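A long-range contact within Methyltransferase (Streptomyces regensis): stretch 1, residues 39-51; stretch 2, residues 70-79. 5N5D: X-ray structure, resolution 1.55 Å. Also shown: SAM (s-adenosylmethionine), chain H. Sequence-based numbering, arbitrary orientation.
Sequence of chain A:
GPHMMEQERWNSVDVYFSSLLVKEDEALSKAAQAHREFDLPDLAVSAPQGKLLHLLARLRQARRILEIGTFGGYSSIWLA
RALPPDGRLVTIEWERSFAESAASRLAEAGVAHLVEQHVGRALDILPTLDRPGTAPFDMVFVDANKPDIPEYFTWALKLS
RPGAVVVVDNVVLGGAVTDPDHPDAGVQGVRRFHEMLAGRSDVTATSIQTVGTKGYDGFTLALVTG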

ATOM      1  N   ASP A  39      25.545   6.860  14.880  1.00 45.16           N
ATOM      2  CA  ASP A  39      25.191   8.181  15.405  1.00 46.98           C
ATOM      3  C   ASP A  39      24.321   8.956  14.416  1.00 40.42           C
ATOM      4  O   ASP A  39      24.565  10.129  14.121  1.00 40.62           O
ATOM      5  CB  ASP A  39      26.447   8.983  15.760  1.00 52.72           C
ATOM      6  CG  ASP A  39      27.167   8.439  16.977  1.00 56.55           C
ATOM      7  OD1 ASP A  39      26.515   7.770  17.808  1.00 55.02           O
ATOM      8  OD2 ASP A  39      28.384   8.689  17.106  1.00 59.50           O
ATOM      9  N   LEU A  40      23.292   8.295  13.907  1.00 34.44           N
ATOM     10  CA  LEU A  40      22.390   8.873  12.924  1.00 30.09           C
ATOM     11  C   LEU A  40      20.953   8.774  13.403  1.00 28.16           C
ATOM     12  O   LEU A  40      20.631   7.949  14.267  1.00 30.50           O
ATOM     13  CB  LEU A  40      22.513   8.157  11.572  1.00 28.45           C
ATOM     14  CG  LEU A  40      23.846   8.265  10.840  1.00 30.97           C
ATOM     15  CD1 LEU A  40      23.814   7.375   9.613  1.00 28.49           C
ATOM     16  CD2 LEU A  40      24.133   9.698  10.450  1.00 35.52           C
ATOM     17  N   PRO A  41      20.057   9.591  12.852  1.00 27.12           N
ATOM     18  CA  PRO A  41      18.627   9.359  13.073  1.00 29.00           C
ATOM     19  C   PRO A  41      18.225   8.014  12.489  1.00 27.10           C
ATOM     20  O   PRO A  41      18.943   7.419  11.683  1.00 25.67           O
ATOM     21  CB  PRO A  41      17.946  10.519  12.332  1.00 31.13           C
ATOM     22  CG  PRO A  41      19.035  11.493  11.997  1.00 33.63           C
ATOM     23  CD  PRO A  41      20.298  10.702  11.916  1.00 30.58           C
ATOM     24  N   ASP A  42      17.058   7.530  12.911  1.00 27.86           N
ATOM     25  CA  ASP A  42      16.537   6.253  12.422  1.00 27.17           C
ATOM     26  C   ASP A  42      16.045   6.433  10.994  1.00 26.96           C
ATOM     27  O   ASP A  42      14.955   6.959  10.757  1.00 27.39           O
ATOM     28  CB  ASP A  42      15.415   5.748  13.320  1.00 26.24           C
ATOM     29  CG  ASP A  42      14.798   4.460  12.811  1.00 25.69           C
ATOM     30  OD1 ASP A  42      15.350   3.856  11.863  1.00 23.24           O
ATOM     31  OD2 ASP A  42      13.747   4.055  13.346  1.00 26.92           O
ATOM     32  N   LEU A  43      16.843   5.966  10.035  1.00 23.96           N
ATOM     33  CA  LEU A  43      16.546   6.131   8.619  1.00 22.96           C
ATOM     34  C   LEU A  43      15.783   4.961   8.017  1.00 22.53           C
ATOM     35  O   LEU A  43      15.370   5.047   6.855  1.00 22.83           O
ATOM     36  CB  LEU A  43      17.845   6.316   7.835  1.00 24.98           C
ATOM     37  CG  LEU A  43      18.773   7.431   8.310  1.00 32.66           C
ATOM     38  CD1 LEU A  43      20.007   7.483   7.423  1.00 38.17           C
ATOM     39  CD2 LEU A  43      18.052   8.772   8.315  1.00 34.06           C
ATOM     40  N   ALA A  44      15.587   3.879   8.761  1.00 20.47           N
ATOM     41  CA  ALA A  44      14.975   2.683   8.209  1.00 19.09           C
ATOM     42  C   ALA A  44      13.458   2.811   8.158  1.00 17.24           C
ATOM     43  O   ALA A  44      12.844   3.516   8.964  1.00 19.16           O
ATOM     44  CB  ALA A  44      15.347   1.461   9.045  1.00 20.67           C
ATOM     45  N   VAL A  45      12.853   2.117   7.199  1.00 15.45           N
ATOM     46  CA  VAL A  45      11.407   1.946   7.226  1.00 16.30           C
ATOM     47  C   VAL A  45      11.025   1.362   8.580  1.00 16.48           C
ATOM     48  O   VAL A  45      11.796   0.614   9.201  1.00 17.31           O
ATOM     49  CB  VAL A  45      10.903   1.054   6.077  1.00 16.70           C
ATOM     50  CG1 VAL A  45      11.171   1.714   4.726  1.00 16.52           C
ATOM     51  CG2 VAL A  45      11.538  -0.329   6.145  1.00 17.28           C
ATOM     52  N   SER A  46       9.836   1.717   9.049  1.00 16.06           N
ATOM     53  CA  SER A  46       9.273   1.127  10.248  1.00 16.18           C
ATOM     54  C   SER A  46       8.937  -0.341  10.004  1.00 14.45           C
ATOM     55  O   SER A  46       8.924  -0.828   8.872  1.00 14.61           O
ATOM     56  CB  SER A  46       8.005   1.867  10.653  1.00 17.58           C
ATOM     57  OG  SER A  46       6.987   1.617   9.698  1.00 15.55           O
ATOM     58  N   ALA A  47       8.619  -1.053  11.083  1.00 16.35           N
ATOM     59  CA  ALA A  47       8.219  -2.447  10.917  1.00 16.16           C
ATOM     60  C   ALA A  47       6.971  -2.577  10.052  1.00 15.05           C
ATOM     61  O   ALA A  47       6.983  -3.396   9.115  1.00 15.55           O
ATOM     62  CB  ALA A  47       8.040  -3.101  12.292  1.00 16.82           C
ATOM     63  N   PRO A  48       5.891  -1.823  10.282  1.00 16.61           N
ATOM     64  CA  PRO A  48       4.719  -1.959   9.398  1.00 16.83           C
ATOM     65  C   PRO A  48       5.028  -1.616   7.952  1.00 14.03           C
ATOM     66  O   PRO A  48       4.482  -2.244   7.035  1.00 14.48           O
ATOM     67  CB  PRO A  48       3.702  -0.984  10.010  1.00 18.13           C
ATOM     68  CG  PRO A  48       4.140  -0.795  11.432  1.00 19.80           C
ATOM     69  CD  PRO A  48       5.637  -0.877  11.384  1.00 18.00           C
ATOM     70  N   GLN A  49       5.908  -0.634   7.730  1.00 13.26           N
ATOM     71  CA  GLN A  49       6.291  -0.237   6.374  1.00 14.03           C
ATOM     72  C   GLN A  49       7.147  -1.296   5.691  1.00 13.92           C
ATOM     73  O   GLN A  49       6.972  -1.572   4.495  1.00 13.25           O
ATOM     74  CB  GLN A  49       7.060   1.081   6.420  1.00 14.46           C
ATOM     75  CG  GLN A  49       6.240   2.294   6.768  1.00 17.16           C
ATOM     76  CD  GLN A  49       7.107   3.526   7.024  1.00 18.21           C
ATOM     77  OE1 GLN A  49       8.340   3.436   7.103  1.00 19.27           O
ATOM     78  NE2 GLN A  49       6.466   4.673   7.162  1.00 19.78           N
ATOM     79  N   GLY A  50       8.120  -1.854   6.414  1.00 14.17           N
ATOM     80  CA  GLY A  50       8.894  -2.944   5.860  1.00 14.70           C
ATOM     81  C   GLY A  50       8.022  -4.138   5.531  1.00 12.58           C
ATOM     82  O   GLY A  50       8.183  -4.764   4.484  1.00 13.61           O
ATOM     83  N   LYS A  51       7.066  -4.451   6.410  1.00 13.50           N
ATOM     84  CA  LYS A  51       6.132  -5.538   6.130  1.00 13.21           C
ATOM     85  C   LYS A  51       5.309  -5.236   4.882  1.00 13.55           C
ATOM     86  O   LYS A  51       5.046  -6.130   4.069  1.00 13.95           O
ATOM     87  CB  LYS A  51       5.224  -5.770   7.342  1.00 16.09           C
ATOM     88  CG  LYS A  51       4.252  -6.947   7.215  1.00 19.66           C
ATOM     89  CD  LYS A  51       4.908  -8.267   7.546  1.00 21.76           C
ATOM     90  CE  LYS A  51       3.929  -9.449   7.453  1.00 17.83           C
ATOM     91  NZ  LYS A  51       3.127  -9.701   8.694  1.00 17.09           N
ATOM     92  N   THR A  70      20.612   0.799   0.741  1.00 15.26           N
ATOM     93  CA  THR A  70      20.601  -0.320   1.685  1.00 15.23           C
ATOM     94  C   THR A  70      20.539   0.152   3.133  1.00 14.45           C
ATOM     95  O   THR A  70      19.859  -0.467   3.964  1.00 15.11           O
ATOM     96  CB  THR A  70      21.856  -1.173   1.513  1.00 16.69           C
ATOM     97  OG1 THR A  70      22.141  -1.365   0.126  1.00 17.24           O
ATOM     98  CG2 THR A  70      21.677  -2.521   2.200  1.00 18.21           C
ATOM     99  N   PHE A  71      21.275   1.219   3.457  1.00 15.28           N
ATOM    100  CA  PHE A  71      21.586   1.588   4.831  1.00 15.96           C
ATOM    101  C   PHE A  71      22.004   0.342   5.605  1.00 16.77           C
ATOM    102  O   PHE A  71      22.978  -0.314   5.223  1.00 17.42           O
ATOM    103  CB  PHE A  71      20.406   2.318   5.492  1.00 17.51           C
ATOM    104  CG  PHE A  71      20.751   2.974   6.810  1.00 19.08           C
ATOM    105  CD1 PHE A  71      21.898   3.746   6.941  1.00 23.33           C
ATOM    106  CD2 PHE A  71      19.923   2.825   7.915  1.00 19.43           C
ATOM    107  CE1 PHE A  71      22.217   4.349   8.151  1.00 25.82           C
ATOM    108  CE2 PHE A  71      20.234   3.424   9.124  1.00 21.84           C
ATOM    109  CZ  PHE A  71      21.380   4.186   9.244  1.00 24.41           C
ATOM    110  N   GLY A  72      21.304   0.015   6.695  1.00 16.52           N
ATOM    111  CA  GLY A  72      21.674  -1.085   7.557  1.00 17.86           C
ATOM    112  C   GLY A  72      21.036  -2.412   7.222  1.00 16.44           C
ATOM    113  O   GLY A  72      21.228  -3.384   7.960  1.00 16.97           O
ATOM    114  N   GLY A  73      20.283  -2.492   6.133  1.00 15.55           N
ATOM    115  CA  GLY A  73      19.711  -3.745   5.696  1.00 15.54           C
ATOM    116  C   GLY A  73      18.326  -4.056   6.215  1.00 14.33           C
ATOM    117  O   GLY A  73      17.829  -5.162   5.966  1.00 15.42           O
ATOM    118  N   TYR A  74      17.677  -3.123   6.915  1.00 13.84           N
ATOM    119  CA  TYR A  74      16.370  -3.423   7.491  1.00 14.23           C
ATOM    120  C   TYR A  74      15.335  -3.652   6.395  1.00 14.50           C
ATOM    121  O   TYR A  74      14.694  -4.708   6.336  1.00 14.35           O
ATOM    122  CB  TYR A  74      15.919  -2.309   8.449  1.00 14.89           C
ATOM    123  CG  TYR A  74      14.633  -2.695   9.122  1.00 15.06           C
ATOM    124  CD1 TYR A  74      14.639  -3.471  10.278  1.00 16.15           C
ATOM    125  CD2 TYR A  74      13.406  -2.359   8.570  1.00 15.39           C
ATOM    126  CE1 TYR A  74      13.462  -3.875  10.880  1.00 17.93           C
ATOM    127  CE2 TYR A  74      12.225  -2.756   9.165  1.00 15.18           C
ATOM    128  CZ  TYR A  74      12.257  -3.520  10.317  1.00 17.17           C
ATOM    129  OH  TYR A  74      11.080  -3.924  10.902  1.00 19.14           O
ATOM    130  N   SER A  75      15.151  -2.675   5.502  1.00 13.67           N
ATOM    131  CA  SER A  75      14.248  -2.910   4.382  1.00 14.24           C
ATOM    132  C   SER A  75      14.727  -4.081   3.529  1.00 14.14           C
ATOM    133  O   SER A  75      13.904  -4.842   3.000  1.00 14.57           O
ATOM    134  CB  SER A  75      14.114  -1.640   3.532  1.00 14.43           C
ATOM    135  OG  SER A  75      15.382  -1.179   3.098  1.00 16.68           O
ATOM    136  N   SER A  76      16.049  -4.262   3.421  1.00 14.60           N
ATOM    137  CA  SER A  76      16.612  -5.318   2.584  1.00 12.79           C
ATOM    138  C   SER A  76      16.159  -6.696   3.048  1.00 14.37           C
ATOM    139  O   SER A  76      15.838  -7.560   2.227  1.00 14.94           O
ATOM    140  CB  SER A  76      18.137  -5.232   2.593  1.00 14.59           C
ATOM    141  OG  SER A  76      18.570  -3.883   2.501  1.00 15.92           O
ATOM    142  N   ILE A  77      16.138  -6.925   4.362  1.00 14.92           N
ATOM    143  CA  ILE A  77      15.708  -8.225   4.877  1.00 13.98           C
ATOM    144  C   ILE A  77      14.262  -8.488   4.484  1.00 14.47           C
ATOM    145  O   ILE A  77      13.913  -9.581   4.022  1.00 15.05           O
ATOM    146  CB  ILE A  77      15.894  -8.292   6.402  1.00 14.98           C
ATOM    147  CG1 ILE A  77      17.382  -8.289   6.764  1.00 15.92           C
ATOM    148  CG2 ILE A  77      15.225  -9.546   6.969  1.00 15.44           C
ATOM    149  CD1 ILE A  77      17.645  -8.037   8.230  1.00 17.53           C
ATOM    150  N   TRP A  78      13.393  -7.491   4.674  1.00 14.71           N
ATOM    151  CA  TRP A  78      11.986  -7.665   4.329  1.00 13.01           C
ATOM    152  C   TRP A  78      11.817  -7.972   2.849  1.00 13.93           C
ATOM    153  O   TRP A  78      11.004  -8.826   2.471  1.00 15.28           O
ATOM    154  CB  TRP A  78      11.188  -6.418   4.702  1.00 13.50           C
ATOM    155  CG  TRP A  78      10.817  -6.346   6.156  1.00 14.26           C
ATOM    156  CD1 TRP A  78      11.267  -5.452   7.079  1.00 14.58           C
ATOM    157  CD2 TRP A  78       9.902  -7.207   6.845  1.00 13.79           C
ATOM    158  NE1 TRP A  78      10.682  -5.693   8.302  1.00 13.66           N
ATOM    159  CE2 TRP A  78       9.843  -6.771   8.184  1.00 13.59           C
ATOM    160  CE3 TRP A  78       9.129  -8.306   6.459  1.00 15.88           C
ATOM    161  CZ2 TRP A  78       9.037  -7.397   9.140  1.00 15.07           C
ATOM    162  CZ3 TRP A  78       8.332  -8.923   7.407  1.00 15.32           C
ATOM    163  CH2 TRP A  78       8.291  -8.466   8.730  1.00 16.10           C
ATOM    164  N   LEU A  79      12.565  -7.281   1.991  1.00 11.93           N
ATOM    165  CA  LEU A  79      12.444  -7.523   0.557  1.00 13.55           C
ATOM    166  C   LEU A  79      12.991  -8.895   0.183  1.00 14.92           C
ATOM    167  O   LEU A  79      12.361  -9.636  -0.579  1.00 15.00           O
ATOM    168  CB  LEU A  79      13.171  -6.430  -0.222  1.00 13.12           C
ATOM    169  CG  LEU A  79      12.490  -5.062  -0.219  1.00 13.23           C
ATOM    170  CD1 LEU A  79      13.439  -4.033  -0.795  1.00 15.80           C
ATOM    171  CD2 LEU A  79      11.187  -5.088  -1.000  1.00 14.97           C
TER
HETATM  172  N   SAM H 306      16.203   1.482   2.798  1.00 16.05           N
HETATM  173  CA  SAM H 306      16.775   1.539   4.159  1.00 16.39           C
HETATM  174  C   SAM H 306      15.781   0.908   5.187  1.00 18.37           C
HETATM  175  O   SAM H 306      14.575   1.220   5.067  1.00 17.12           O
HETATM  176  OXT SAM H 306      16.252   0.142   6.055  1.00 18.13           O
HETATM  177  CB  SAM H 306      17.093   3.000   4.560  1.00 16.39           C
HETATM  178  CG  SAM H 306      17.862   3.734   3.468  1.00 17.32           C
HETATM  179  SD  SAM H 306      18.341   5.351   4.122  1.00 21.60           S
HETATM  180  CE  SAM H 306      16.806   6.196   4.069  1.00 21.28           C
HETATM  181  C5' SAM H 306      19.149   6.144   2.689  1.00 20.70           C
HETATM  182  C4' SAM H 306      20.466   5.490   2.320  1.00 20.81           C
HETATM  183  O4' SAM H 306      20.890   5.907   1.003  1.00 21.69           O
HETATM  184  C3' SAM H 306      21.625   5.801   3.277  1.00 19.34           C
HETATM  185  O3' SAM H 306      22.168   4.583   3.774  1.00 19.12           O
HETATM  186  C2' SAM H 306      22.605   6.608   2.410  1.00 18.92           C
HETATM  187  O2' SAM H 306      23.967   6.366   2.740  1.00 19.71           O
HETATM  188  C1' SAM H 306      22.290   6.062   1.023  1.00 20.95           C
HETATM  189  N9  SAM H 306      22.668   6.936  -0.080  1.00 19.22           N
HETATM  190  C8  SAM H 306      22.565   8.300  -0.136  1.00 19.40           C
HETATM  191  N7  SAM H 306      22.924   8.817  -1.287  1.00 18.61           N
HETATM  192  C5  SAM H 306      23.290   7.712  -2.043  1.00 18.95           C
HETATM  193  C6  SAM H 306      23.743   7.578  -3.368  1.00 18.57           C
HETATM  194  N6  SAM H 306      23.920   8.611  -4.200  1.00 20.80           N
HETATM  195  N1  SAM H 306      24.003   6.330  -3.821  1.00 18.46           N
HETATM  196  C2  SAM H 306      23.822   5.296  -2.994  1.00 19.33           C
HETATM  197  N3  SAM H 306      23.401   5.302  -1.725  1.00 18.85           N
HETATM  198  C4  SAM H 306      23.145   6.548  -1.307  1.00 18.93           C

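No hydrogen bond passes directly between these two stretches; three aromatic side chains of the second, F71, Y74 and W78, do most of the packing, and each is met differently by the first.

F71 lies in a type II' turn running from T70 to G73, where its backbone takes phi 45°. Its chi1 is t (-168°), and its CA-to-CB bond points toward the loop. L43, with chi1 m and chi2 t, lays CD1 over one face of the ring, 4.1 Å from the F71 ring centroid and 18° off the normal. L40 has the same m,t rotamer but meets the edge, its CD1 3.7 Å from F71 CE1. One leucine conformation thus serves two approaches, because the backbone delivers each residue from a different position.

Y74 opens the second helix and is also t at chi1 (-175°), which carries its ring along the first stretch rather than across it. A44 CB sits 3.9 Å from Y74 CB, a small residue where the backbones run close, their CA atoms 6.3 Å apart. Further along, V45 CG2 reaches Y74 CD2 at 3.7 Å, and the ring's far end arrives at A47, whose CA is 3.2 Å from Y74 OH. Y74 OH makes no hydrogen bond to the first stretch; it accepts from W78 NE1 at 3.2 Å, with an almost straight N-H...O angle of 176°. The bond ties two rings one helical turn apart and helps explain the indole's orientation, with chi1 m (-81°) and chi2 113°.

So held, W78 offers a face to the backbone of the first helix. G50 CA stands 4.0 Å from the centroid of the W78 five-membered ring, and K51 CA 4.1 Å from that of the six-membered ring. Glycine is what permits this: an ideal CB on G50 would point toward the second stretch and lie 2.5 Å from W78 CD1, a clash, and 3.3 Å from Y74 CE2. K51 contributes its aliphatic part, CD lying 3.5 Å from W78 CZ3, while its t,p,t,m chain leads the end away to a hydrogen bond elsewhere in the structure.

The first helix starts with a reciprocal cap. S46, chi1 p, accepts from Q49 N at OG (3.2 Å), and S46 N donates to Q49 OE1 (3.0 Å).

S-adenosylmethionine supplies the polar link: V45 N donates to SAM O (2.9 Å) and S75 N to SAM OXT (3.1 Å), while S75, also p, accepts from SAM N at OG (2.8 Å). The ligand's amino-acid end thereby bridges the two stretches.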